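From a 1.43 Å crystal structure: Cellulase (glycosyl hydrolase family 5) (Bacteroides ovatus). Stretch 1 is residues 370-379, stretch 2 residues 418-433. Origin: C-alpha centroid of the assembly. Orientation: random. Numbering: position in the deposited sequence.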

# COMPACT_ATOMS: atom_id res chain seq x y z
N GLN A 370 -21.14 -6.10 11.38
CA GLN A 370 -21.20 -6.31 12.80
C GLN A 370 -20.01 -7.22 13.18
O GLN A 370 -19.12 -7.47 12.34
CB GLN A 370 -22.58 -6.86 13.23
CG GLN A 370 -23.75 -6.01 12.70
CD GLN A 370 -23.69 -4.56 13.11
OE1 GLN A 370 -23.89 -4.23 14.27
NE2 GLN A 370 -23.33 -3.69 12.17
N GLU A 371 -19.95 -7.64 14.43
CA GLU A 371 -18.77 -8.32 14.99
C GLU A 371 -18.25 -9.48 14.14
O GLU A 371 -17.04 -9.58 13.87
CB GLU A 371 -19.03 -8.79 16.44
CG GLU A 371 -19.14 -7.68 17.50
CD GLU A 371 -20.54 -7.11 17.68
OE1 GLU A 371 -21.40 -7.26 16.78
OE2 GLU A 371 -20.75 -6.51 18.75
N GLY A 372 -19.13 -10.37 13.74
CA GLY A 372 -18.69 -11.53 12.99
C GLY A 372 -18.09 -11.13 11.63
O GLY A 372 -17.10 -11.70 11.18
N ASP A 373 -18.72 -10.18 10.95
CA ASP A 373 -18.22 -9.71 9.66
C ASP A 373 -16.84 -9.04 9.77
O ASP A 373 -15.97 -9.26 8.93
CB ASP A 373 -19.20 -8.72 8.99
CG ASP A 373 -20.40 -9.40 8.33
OD1 ASP A 373 -20.56 -10.65 8.39
OD2 ASP A 373 -21.22 -8.63 7.76
N ILE A 374 -16.66 -8.25 10.82
CA ILE A 374 -15.39 -7.57 11.06
C ILE A 374 -14.30 -8.63 11.32
O ILE A 374 -13.21 -8.56 10.73
CB ILE A 374 -15.46 -6.58 12.25
CG1 ILE A 374 -16.42 -5.44 11.90
CG2 ILE A 374 -14.08 -6.07 12.60
CD1 ILE A 374 -16.66 -4.51 13.06
N GLU A 375 -14.60 -9.61 12.17
CA GLU A 375 -13.65 -10.71 12.44
C GLU A 375 -13.30 -11.47 11.17
O GLU A 375 -12.14 -11.79 10.93
CB GLU A 375 -14.19 -11.67 13.51
CG GLU A 375 -13.31 -12.88 13.83
CD GLU A 375 -12.09 -12.56 14.68
OE1 GLU A 375 -11.08 -12.05 14.14
OE2 GLU A 375 -12.14 -12.83 15.91
N ALA A 376 -14.30 -11.78 10.35
CA ALA A 376 -14.05 -12.54 9.12
C ALA A 376 -13.15 -11.76 8.17
O ALA A 376 -12.20 -12.29 7.58
CB ALA A 376 -15.35 -12.90 8.43
N THR A 377 -13.47 -10.49 7.96
CA THR A 377 -12.69 -9.72 6.99
C THR A 377 -11.25 -9.46 7.47
O THR A 377 -10.27 -9.71 6.74
CB THR A 377 -13.37 -8.38 6.69
OG1 THR A 377 -14.65 -8.66 6.09
CG2 THR A 377 -12.48 -7.50 5.78
N LEU A 378 -11.09 -9.03 8.71
CA LEU A 378 -9.75 -8.71 9.19
C LEU A 378 -8.89 -9.98 9.36
O LEU A 378 -7.69 -9.98 9.05
CB LEU A 378 -9.79 -7.87 10.46
CG LEU A 378 -10.33 -6.44 10.27
CD1 LEU A 378 -10.39 -5.72 11.62
CD2 LEU A 378 -9.49 -5.66 9.23
N SER A 379 -9.51 -11.10 9.76
CA SER A 379 -8.78 -12.37 9.89
C SER A 379 -8.34 -12.94 8.53
O SER A 379 -7.38 -13.72 8.47
CB SER A 379 -9.57 -13.40 10.68
OG SER A 379 -10.62 -13.94 9.97
N ASP A 418 -17.67 1.40 21.05
CA ASP A 418 -17.77 -0.07 20.99
C ASP A 418 -17.09 -0.55 19.69
O ASP A 418 -16.33 -1.52 19.67
CB ASP A 418 -19.24 -0.54 21.04
CG ASP A 418 -19.87 -0.36 22.41
OD1 ASP A 418 -19.15 -0.09 23.42
OD2 ASP A 418 -21.11 -0.52 22.45
N TYR A 419 -17.40 0.13 18.60
CA TYR A 419 -16.89 -0.19 17.26
C TYR A 419 -15.34 -0.04 17.21
O TYR A 419 -14.62 -0.92 16.76
CB TYR A 419 -17.54 0.71 16.19
CG TYR A 419 -16.96 0.52 14.81
CD1 TYR A 419 -17.44 -0.46 13.97
CD2 TYR A 419 -15.93 1.32 14.36
CE1 TYR A 419 -16.91 -0.68 12.73
CE2 TYR A 419 -15.41 1.16 13.08
CZ TYR A 419 -15.90 0.16 12.26
OH TYR A 419 -15.33 -0.06 11.01
N ILE A 420 -14.87 1.09 17.67
CA ILE A 420 -13.45 1.40 17.74
C ILE A 420 -12.70 0.35 18.52
O ILE A 420 -11.67 -0.19 18.05
CB ILE A 420 -13.20 2.82 18.33
CG1 ILE A 420 -13.63 3.90 17.33
CG2 ILE A 420 -11.72 3.01 18.68
CD1 ILE A 420 -13.73 5.30 17.91
N GLU A 421 -13.17 0.04 19.72
CA GLU A 421 -12.53 -0.98 20.55
C GLU A 421 -12.51 -2.31 19.82
O GLU A 421 -11.50 -3.02 19.86
CB GLU A 421 -13.28 -1.13 21.87
CG GLU A 421 -12.68 -2.16 22.81
CD GLU A 421 -13.57 -2.52 23.98
OE1 GLU A 421 -14.34 -1.65 24.47
OE2 GLU A 421 -13.46 -3.69 24.44
N TYR A 422 -13.61 -2.65 19.17
CA TYR A 422 -13.75 -3.97 18.52
C TYR A 422 -12.78 -4.07 17.33
O TYR A 422 -12.07 -5.09 17.15
CB TYR A 422 -15.18 -4.28 18.07
CG TYR A 422 -15.35 -5.75 17.73
CD1 TYR A 422 -15.56 -6.69 18.73
CD2 TYR A 422 -15.21 -6.19 16.42
CE1 TYR A 422 -15.65 -8.03 18.42
CE2 TYR A 422 -15.30 -7.52 16.10
CZ TYR A 422 -15.52 -8.44 17.10
OH TYR A 422 -15.61 -9.78 16.77
N VAL A 423 -12.74 -3.04 16.51
CA VAL A 423 -11.81 -3.04 15.37
C VAL A 423 -10.36 -3.18 15.87
O VAL A 423 -9.58 -3.99 15.35
CB VAL A 423 -11.99 -1.80 14.49
CG1 VAL A 423 -10.83 -1.66 13.50
CG2 VAL A 423 -13.34 -1.89 13.80
N VAL A 424 -9.99 -2.38 16.85
CA VAL A 424 -8.64 -2.38 17.41
C VAL A 424 -8.28 -3.76 17.97
O VAL A 424 -7.25 -4.32 17.64
CB VAL A 424 -8.39 -1.25 18.42
CG1 VAL A 424 -7.03 -1.40 19.12
CG2 VAL A 424 -8.45 0.08 17.70
N LYS A 425 -9.14 -4.30 18.81
CA LYS A 425 -8.88 -5.64 19.39
C LYS A 425 -8.75 -6.69 18.30
O LYS A 425 -7.92 -7.60 18.41
CB LYS A 425 -9.91 -6.03 20.48
CG LYS A 425 -11.11 -6.86 20.07
CD LYS A 425 -11.97 -7.17 21.31
CE LYS A 425 -13.13 -8.10 20.99
NZ LYS A 425 -14.08 -8.21 22.14
N THR A 426 -9.57 -6.61 17.26
CA THR A 426 -9.51 -7.57 16.17
C THR A 426 -8.19 -7.42 15.40
O THR A 426 -7.56 -8.41 15.01
CB THR A 426 -10.73 -7.43 15.25
OG1 THR A 426 -11.91 -7.62 16.04
CG2 THR A 426 -10.73 -8.48 14.14
N CYS A 427 -7.77 -6.20 15.18
CA CYS A 427 -6.45 -5.98 14.57
C CYS A 427 -5.31 -6.58 15.41
O CYS A 427 -4.45 -7.28 14.89
CB CYS A 427 -6.19 -4.49 14.35
SG CYS A 427 -7.14 -3.73 13.00
N VAL A 428 -5.32 -6.31 16.71
CA VAL A 428 -4.31 -6.86 17.62
C VAL A 428 -4.27 -8.40 17.55
O VAL A 428 -3.17 -9.00 17.41
CB VAL A 428 -4.51 -6.43 19.09
CG1 VAL A 428 -3.52 -7.17 20.02
CG2 VAL A 428 -4.39 -4.91 19.22
N LYS A 429 -5.44 -9.03 17.58
CA LYS A 429 -5.55 -10.49 17.52
C LYS A 429 -4.89 -11.03 16.25
O LYS A 429 -4.30 -12.10 16.26
CB LYS A 429 -7.03 -10.93 17.59
CG LYS A 429 -7.26 -12.43 17.63
CD LYS A 429 -8.75 -12.79 17.70
CE LYS A 429 -8.99 -14.29 17.50
NZ LYS A 429 -8.85 -14.71 16.07
N ASN A 430 -5.01 -10.26 15.18
CA ASN A 430 -4.55 -10.66 13.85
C ASN A 430 -3.19 -10.08 13.47
O ASN A 430 -2.75 -10.23 12.31
CB ASN A 430 -5.63 -10.32 12.83
CG ASN A 430 -6.76 -11.32 12.88
OD1 ASN A 430 -6.58 -12.44 12.42
ND2 ASN A 430 -7.89 -10.94 13.46
N LYS A 431 -2.54 -9.44 14.42
CA LYS A 431 -1.19 -8.86 14.26
C LYS A 431 -1.14 -7.72 13.23
O LYS A 431 -0.11 -7.48 12.63
CB LYS A 431 -0.15 -9.96 13.95
CG LYS A 431 -0.11 -11.08 15.01
CD LYS A 431 1.09 -11.99 14.79
CE LYS A 431 1.23 -13.07 15.85
NZ LYS A 431 -0.02 -13.86 15.97
N LEU A 432 -2.27 -7.04 13.04
CA LEU A 432 -2.40 -5.88 12.15
C LEU A 432 -2.17 -4.60 12.95
O LEU A 432 -2.51 -4.52 14.14
CB LEU A 432 -3.80 -5.83 11.52
CG LEU A 432 -4.39 -7.16 11.06
CD1 LEU A 432 -5.80 -6.92 10.57
CD2 LEU A 432 -3.53 -7.84 10.01
N VAL A 433 -1.60 -3.59 12.30
CA VAL A 433 -1.34 -2.31 12.95
C VAL A 433 -2.44 -1.29 12.62
O VAL A 433 -2.56 -0.90 11.47
CB VAL A 433 0.01 -1.70 12.48
CG1 VAL A 433 0.27 -0.35 13.14
CG2 VAL A 433 1.16 -2.67 12.74
O HOH W 1 -12.21 -9.99 17.32

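Ile374 and Leu378, one turn apart on the helix 371-379, form the apolar centre of this contact, and both point toward the helix 418-429. The two helices run in roughly the same direction, at 34°, with their axes 9.7 Å apart at closest approach. Ile374 fits as a knob into a hole lined by Tyr419, Tyr422, Val423 and Thr426. Its CD1 reaches CE1 of Tyr419 at 3.9 Å and CG2 of Val423 at 4.3 Å, while its CB lies at the edge of the Tyr422 ring, 4.0 Å from CE2. A branched aliphatic chain suits such a pocket because it offers carbon in several directions. Leu378, likewise branched and wholly apolar, extends the packing: its CD1 lies 3.8 Å from CG2 of Thr426 and 4.1 Å from SG of Cys427, and its CB is 4.1 Å from CD1 of Leu432, beyond the helix.

Tyr422 leads from this centre to the surface. The CG of Glu371 lies over one face of its ring, 3.8 Å from the centroid in a CH-pi contact, so the methylene carbon covers the aromatic surface while the carboxylate leads away to a partner elsewhere in the structure. Thr426 is equally two-sided. Its methyl joins the apolar packing, and its OG1 donates to the O of Tyr422 at 2.8 Å, using its proton within its own helix and leaving the oxygen free to accept from a water.

At the polar edge, Glu375 starts sideways but its end comes nearer the partner helix. Long, charged chains suit this margin: its OE2 forms a long salt bridge with NZ of exposed Lys429, at 3.8 Å, and its OE1 accepts a weak hydrogen bond from ND2 of Asn430, at 3.4 Å. That same ND2 donates to the O of Thr426 at 3.0 Å, tying the asparagine side chain back to the final turn. A water bridges the helices, donating to OG1 of Thr426 at 2.7 Å and, weakly, to OE2 of Glu375 at 3.2 Å.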